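Local coordinates for beta-catenin homolog sys-1 (Caenorhabditis elegans, PDB 3C2G), which acts as a Wnt-pathway transcription coregulator that binds the TCF factor pop-1 directly and activates or represses its target genes, at residues I362-N367 and L409-P414; Q429-F434 and I469-T474. All coordinates share one frame; numbering follows the deposited sequence.

Interaction 1 of 2, residues I362-N367 and L409-P414; sequences IAIRSN and LMMWIP
The end of one isoleucine, CD1 of Ile364, carries all the apolar contact between 362-367 and 409-414. It lies 4.1 Å from CZ2 of Trp412, with CH2 of the same ring equally near, and the methyl meets this benzo end obliquely. A selenomethionine supplies the second partner: SE of Met411 is 4.2 Å from CD1 of Ile364. The isoleucine and the tryptophan come from opposite directions, and the backbones stay well apart, with 11.6 Å between CA of Ile364 and CA of Leu409, the nearest pair. Within 409-414, CB of Met411 rests over one face of the indole, toward its rim, and the side chain then continues with CG anti to its own carbonyl carbon (chi1 -67°), bringing selenium to the same methyl that the indole touches. Glu427 of helix 425-432 packs on both Ile364 and Trp412, bridging the two sides.

Backbone hydrogen bonds shape each segment. Asn367 N bonds to Ile364 O at 2.9 Å, while Ala368 N turns back to Ala363 O. Asn367, at positive phi (70°), is the C-prime residue of the resulting Schellman motif, which ends helix 357-365 and leads straight into helix 368-377. In 409-414, Trp412 N bonds to Leu409 O at 3.2 Å, closing a turn of the chain. The contact joins the end of helix 357-365 to the loop between helices 388-409 and 425-432, within the armadillo domain, a superhelical stack of helices as in other beta-catenins.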
loop_
_atom_site.group_PDB
_atom_site.type_symbol
_atom_site.label_atom_id
_atom_site.label_comp_id
_atom_site.label_asym_id
_atom_site.label_seq_id
_atom_site.Cartn_x
_atom_site.Cartn_y
_atom_site.Cartn_z
ATOM N N ILE A 362 -17.372 2.147 19.026
ATOM C CA ILE A 362 -16.131 2.678 19.589
ATOM C C ILE A 362 -15.790 4.018 18.931
ATOM O O ILE A 362 -15.578 5.025 19.608
ATOM C CB ILE A 362 -14.980 1.659 19.477
ATOM C CG1 ILE A 362 -15.272 0.469 20.404
ATOM C CG2 ILE A 362 -13.634 2.312 19.810
ATOM C CD1 ILE A 362 -14.626 -0.848 19.988
ATOM N N ALA A 363 -15.775 4.022 17.606
ATOM C CA ALA A 363 -15.492 5.227 16.851
ATOM C C ALA A 363 -16.388 6.415 17.266
ATOM O O ALA A 363 -15.895 7.507 17.561
ATOM C CB ALA A 363 -15.597 4.933 15.372
ATOM N N ILE A 364 -17.699 6.196 17.322
ATOM C CA ILE A 364 -18.630 7.267 17.711
ATOM C C ILE A 364 -18.333 7.849 19.095
ATOM O O ILE A 364 -18.338 9.065 19.265
ATOM C CB ILE A 364 -20.099 6.794 17.599
ATOM C CG1 ILE A 364 -20.513 6.734 16.129
ATOM C CG2 ILE A 364 -21.053 7.702 18.378
ATOM C CD1 ILE A 364 -21.649 5.794 15.899
ATOM N N ARG A 365 -18.041 6.994 20.070
ATOM C CA ARG A 365 -17.725 7.459 21.423
ATOM C C ARG A 365 -16.415 8.231 21.477
ATOM O O ARG A 365 -16.169 8.982 22.425
ATOM C CB ARG A 365 -17.696 6.305 22.424
ATOM C CG ARG A 365 -19.065 5.751 22.777
ATOM C CD ARG A 365 -19.017 4.808 23.990
ATOM N NE ARG A 365 -18.617 3.443 23.637
ATOM C CZ ARG A 365 -17.379 2.962 23.763
ATOM N NH1 ARG A 365 -16.405 3.733 24.242
ATOM N NH2 ARG A 365 -17.110 1.705 23.409
ATOM N N SER A 366 -15.566 8.058 20.473
ATOM C CA SER A 366 -14.348 8.851 20.420
ATOM C C SER A 366 -14.468 10.001 19.426
ATOM O O SER A 366 -13.459 10.600 19.036
ATOM C CB SER A 366 -13.142 7.967 20.116
ATOM O OG SER A 366 -13.132 6.855 21.007
ATOM N N ASN A 367 -15.704 10.311 19.031
ATOM C CA ASN A 367 -15.994 11.453 18.164
ATOM C C ASN A 367 -15.507 11.300 16.730
ATOM O O ASN A 367 -15.187 12.287 16.074
ATOM C CB ASN A 367 -15.450 12.763 18.769
ATOM C CG ASN A 367 -16.449 13.438 19.710
ATOM O OD1 ASN A 367 -17.419 12.818 20.166
ATOM N ND2 ASN A 367 -16.218 14.717 19.998
ATOM N N LEU A 409 -23.796 5.990 8.422
ATOM C CA LEU A 409 -25.174 6.436 8.208
ATOM C C LEU A 409 -26.160 5.294 7.954
ATOM O O LEU A 409 -27.353 5.458 8.161
ATOM C CB LEU A 409 -25.253 7.508 7.115
ATOM C CG LEU A 409 -24.531 8.831 7.402
ATOM C CD1 LEU A 409 -24.411 9.725 6.162
ATOM C CD2 LEU A 409 -25.177 9.587 8.553
HETATM N N MSE A 410 -25.649 4.141 7.541
HETATM C CA MSE A 410 -26.464 2.945 7.337
HETATM C C MSE A 410 -27.293 2.592 8.568
HETATM O O MSE A 410 -28.499 2.343 8.457
HETATM C CB MSE A 410 -25.574 1.763 6.959
HETATM C CG MSE A 410 -24.610 2.066 5.827
HETATM SE SE MSE A 410 -25.318 1.725 4.029
HETATM C CE MSE A 410 -27.081 2.592 4.095
HETATM N N MSE A 411 -26.640 2.591 9.731
HETATM C CA MSE A 411 -27.279 2.330 11.025
HETATM C C MSE A 411 -28.670 2.945 11.177
HETATM O O MSE A 411 -29.578 2.313 11.692
HETATM C CB MSE A 411 -26.407 2.872 12.161
HETATM C CG MSE A 411 -25.077 2.166 12.364
HETATM SE SE MSE A 411 -23.929 3.163 13.619
HETATM C CE MSE A 411 -25.112 3.207 15.194
ATOM N N TRP A 412 -28.826 4.181 10.723
ATOM C CA TRP A 412 -29.949 5.010 11.130
ATOM C C TRP A 412 -31.011 5.220 10.073
ATOM O O TRP A 412 -31.989 5.927 10.313
ATOM C CB TRP A 412 -29.437 6.359 11.613
ATOM C CG TRP A 412 -28.481 6.224 12.717
ATOM C CD1 TRP A 412 -28.690 5.586 13.897
ATOM C CD2 TRP A 412 -27.144 6.727 12.760
ATOM N NE1 TRP A 412 -27.572 5.661 14.677
ATOM C CE2 TRP A 412 -26.604 6.360 14.006
ATOM C CE3 TRP A 412 -26.350 7.459 11.867
ATOM C CZ2 TRP A 412 -25.309 6.700 14.390
ATOM C CZ3 TRP A 412 -25.064 7.798 12.250
ATOM C CH2 TRP A 412 -24.555 7.416 13.501
ATOM N N ILE A 413 -30.820 4.617 8.908
ATOM C CA ILE A 413 -31.803 4.727 7.848
ATOM C C ILE A 413 -32.741 3.523 7.925
ATOM O O ILE A 413 -32.275 2.377 7.955
ATOM C CB ILE A 413 -31.140 4.892 6.466
ATOM C CG1 ILE A 413 -30.243 6.136 6.480
ATOM C CG2 ILE A 413 -32.193 5.036 5.370
ATOM C CD1 ILE A 413 -29.215 6.190 5.390
ATOM N N PRO A 414 -34.063 3.790 8.004
ATOM C CA PRO A 414 -35.110 2.771 8.139
ATOM C C PRO A 414 -34.987 1.648 7.119
ATOM O O PRO A 414 -35.172 1.876 5.928
ATOM C CB PRO A 414 -36.409 3.562 7.900
ATOM C CG PRO A 414 -35.977 4.903 7.356
ATOM C CD PRO A 414 -34.647 5.143 7.980
#

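Interaction 2 of 2, residues Q429-F434 and I469-T474; sequences QQVCKF and ILLLRT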
loop_
_atom_site.group_PDB
_atom_site.type_symbol
_atom_site.label_atom_id
_atom_site.label_comp_id
_atom_site.label_asym_id
_atom_site.label_seq_id
_atom_site.Cartn_x
_atom_site.Cartn_y
_atom_site.Cartn_z
ATOM N N GLN A 429 -25.547 15.235 16.857
ATOM C CA GLN A 429 -24.837 16.502 16.643
ATOM C C GLN A 429 -23.635 16.341 15.702
ATOM O O GLN A 429 -23.316 17.244 14.934
ATOM C CB GLN A 429 -24.463 17.229 17.957
ATOM C CG GLN A 429 -23.517 16.495 18.909
ATOM C CD GLN A 429 -22.758 17.446 19.860
ATOM O OE1 GLN A 429 -23.348 18.322 20.515
ATOM N NE2 GLN A 429 -21.441 17.261 19.943
ATOM N N GLN A 430 -22.994 15.182 15.750
ATOM C CA GLN A 430 -21.876 14.896 14.856
ATOM C C GLN A 430 -22.360 14.810 13.400
ATOM O O GLN A 430 -21.860 15.512 12.525
ATOM C CB GLN A 430 -21.136 13.616 15.290
ATOM C CG GLN A 430 -20.351 13.717 16.623
ATOM C CD GLN A 430 -19.662 12.401 17.000
ATOM O OE1 GLN A 430 -18.706 11.969 16.346
ATOM N NE2 GLN A 430 -20.157 11.751 18.051
ATOM N N VAL A 431 -23.371 13.987 13.150
ATOM C CA VAL A 431 -23.895 13.840 11.801
ATOM C C VAL A 431 -24.453 15.152 11.232
ATOM O O VAL A 431 -24.307 15.422 10.037
ATOM C CB VAL A 431 -24.938 12.722 11.736
ATOM C CG1 VAL A 431 -25.616 12.675 10.372
ATOM C CG2 VAL A 431 -24.282 11.377 12.055
ATOM N N CYS A 432 -25.069 15.974 12.079
ATOM C CA CYS A 432 -25.741 17.193 11.607
ATOM C C CYS A 432 -24.771 18.289 11.205
ATOM O O CYS A 432 -25.121 19.201 10.464
ATOM C CB CYS A 432 -26.716 17.721 12.661
ATOM S SG CYS A 432 -28.223 16.737 12.789
ATOM N N LYS A 433 -23.549 18.208 11.701
ATOM C CA LYS A 433 -22.490 19.097 11.234
ATOM C C LYS A 433 -22.320 19.036 9.711
ATOM O O LYS A 433 -21.958 20.035 9.091
ATOM C CB LYS A 433 -21.173 18.751 11.920
ATOM C CG LYS A 433 -21.091 19.222 13.355
ATOM C CD LYS A 433 -19.656 19.592 13.713
ATOM C CE LYS A 433 -19.321 21.026 13.302
ATOM N NZ LYS A 433 -19.975 22.023 14.207
ATOM N N PHE A 434 -22.601 17.876 9.114
ATOM C CA PHE A 434 -22.445 17.699 7.673
ATOM C C PHE A 434 -23.453 18.445 6.801
ATOM O O PHE A 434 -23.264 18.511 5.582
ATOM C CB PHE A 434 -22.343 16.212 7.282
ATOM C CG PHE A 434 -20.969 15.631 7.498
ATOM C CD1 PHE A 434 -20.015 15.670 6.490
ATOM C CD2 PHE A 434 -20.617 15.072 8.721
ATOM C CE1 PHE A 434 -18.732 15.134 6.696
ATOM C CE2 PHE A 434 -19.339 14.540 8.931
ATOM C CZ PHE A 434 -18.398 14.566 7.917
ATOM N N ILE A 469 -27.111 11.311 -0.698
ATOM C CA ILE A 469 -28.185 10.332 -0.672
ATOM C C ILE A 469 -28.461 9.883 0.765
ATOM O O ILE A 469 -29.588 9.998 1.243
ATOM C CB ILE A 469 -27.872 9.119 -1.563
ATOM C CG1 ILE A 469 -27.933 9.519 -3.036
ATOM C CG2 ILE A 469 -28.846 7.973 -1.289
ATOM C CD1 ILE A 469 -27.263 8.527 -3.981
ATOM N N LEU A 470 -27.436 9.400 1.455
ATOM C CA LEU A 470 -27.612 8.875 2.806
ATOM C C LEU A 470 -27.968 9.941 3.846
ATOM O O LEU A 470 -28.816 9.705 4.708
ATOM C CB LEU A 470 -26.376 8.101 3.246
ATOM C CG LEU A 470 -26.029 6.878 2.397
ATOM C CD1 LEU A 470 -24.743 6.212 2.905
ATOM C CD2 LEU A 470 -27.189 5.884 2.342
ATOM N N LEU A 471 -27.318 11.101 3.778
ATOM C CA LEU A 471 -27.648 12.198 4.681
ATOM C C LEU A 471 -29.124 12.582 4.569
ATOM O O LEU A 471 -29.797 12.744 5.578
ATOM C CB LEU A 471 -26.769 13.416 4.433
ATOM C CG LEU A 471 -25.384 13.359 5.069
ATOM C CD1 LEU A 471 -24.489 14.445 4.479
ATOM C CD2 LEU A 471 -25.440 13.457 6.594
ATOM N N LEU A 472 -29.626 12.686 3.343
ATOM C CA LEU A 472 -30.990 13.149 3.119
ATOM C C LEU A 472 -32.021 12.080 3.451
ATOM O O LEU A 472 -33.186 12.391 3.591
ATOM C CB LEU A 472 -31.192 13.662 1.689
ATOM C CG LEU A 472 -30.344 14.840 1.198
ATOM C CD1 LEU A 472 -30.627 15.061 -0.257
ATOM C CD2 LEU A 472 -30.566 16.136 1.971
ATOM N N ARG A 473 -31.594 10.833 3.596
ATOM C CA ARG A 473 -32.506 9.757 3.975
ATOM C C ARG A 473 -32.448 9.484 5.468
ATOM O O ARG A 473 -33.112 8.580 5.970
ATOM C CB ARG A 473 -32.185 8.488 3.202
ATOM C CG ARG A 473 -32.729 8.483 1.796
ATOM C CD ARG A 473 -32.110 7.376 0.975
ATOM N NE ARG A 473 -32.582 6.061 1.393
ATOM C CZ ARG A 473 -31.963 4.913 1.116
ATOM N NH1 ARG A 473 -30.828 4.912 0.414
ATOM N NH2 ARG A 473 -32.485 3.761 1.547
ATOM N N THR A 474 -31.644 10.271 6.174
ATOM C CA THR A 474 -31.477 10.141 7.614
ATOM C C THR A 474 -32.512 11.031 8.303
ATOM O O THR A 474 -32.480 12.248 8.148
ATOM C CB THR A 474 -30.046 10.546 8.020
ATOM O OG1 THR A 474 -29.121 9.627 7.440
ATOM C CG2 THR A 474 -29.878 10.526 9.498
#
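With CG anti to its carbonyl carbon (chi1 -81°), Leu471 directs its two methyls at different residues of the facing segment, while Val431 has CG1 anti to its own backbone N (chi1 173°), the branch that meets the leucine. CG1 of Val431 and CD2 of Leu471 meet at 3.9 Å, the two side chains sliding past each other in opposite directions. CD2 of Leu471 also lies 4.1 Å from the carbonyl O of Val431. The other branch, CD1 of Leu471, sits 3.9 Å from CB of Phe434. Only the root of the phenylalanine is used here: its ring leads away from 469-474 and packs on Leu405 of helix 388-409 and Ile376 of helix 368-377, and Val431 O lies in the ring plane at its edge. One leucine thus touches two residues three positions apart, in a contact whose three participants are all buried.

Between the two segments the contact is wholly apolar; each segment also has hydrogen bonds of its own. Phe434 N bonds to Val431 O at 3.1 Å. Within 469-474, the hydroxyl OG1 of Thr474 donates to Leu470 O at 2.8 Å, tilted 32° from the carbonyl plane, and Arg473 N reaches the same oxygen from the opposite face at 3.2 Å. Two donors therefore grip this carbonyl, tying the threonine back to helix 457-472. Leucine, valine and phenylalanine meet here between helix 425-432 and helix 457-472, with helix 437-448 between them in the chain, as part of the hydrophobic core of an armadillo domain.

Interactions 1 and 2 follow in series along the chain, the first closing at 414 before the second opens at 429, and their centres lie about 11 Å apart on the same side of the centre of the chain. They lie in one run of helices of the armadillo domain: helix 357-365 and the loop after helix 388-409 in the first, helices 425-432 and 457-472 in the second. Direct contacts connect them, for Leu409 packs on Val431 and Ile413 on Leu470, while Gln430 lies against Asn367 and its NE2 makes a weak hydrogen bond to Ile364 O. The two contacts thus touch through both apolar and polar groups, and Met410, in this same region, packs against the bound peptide.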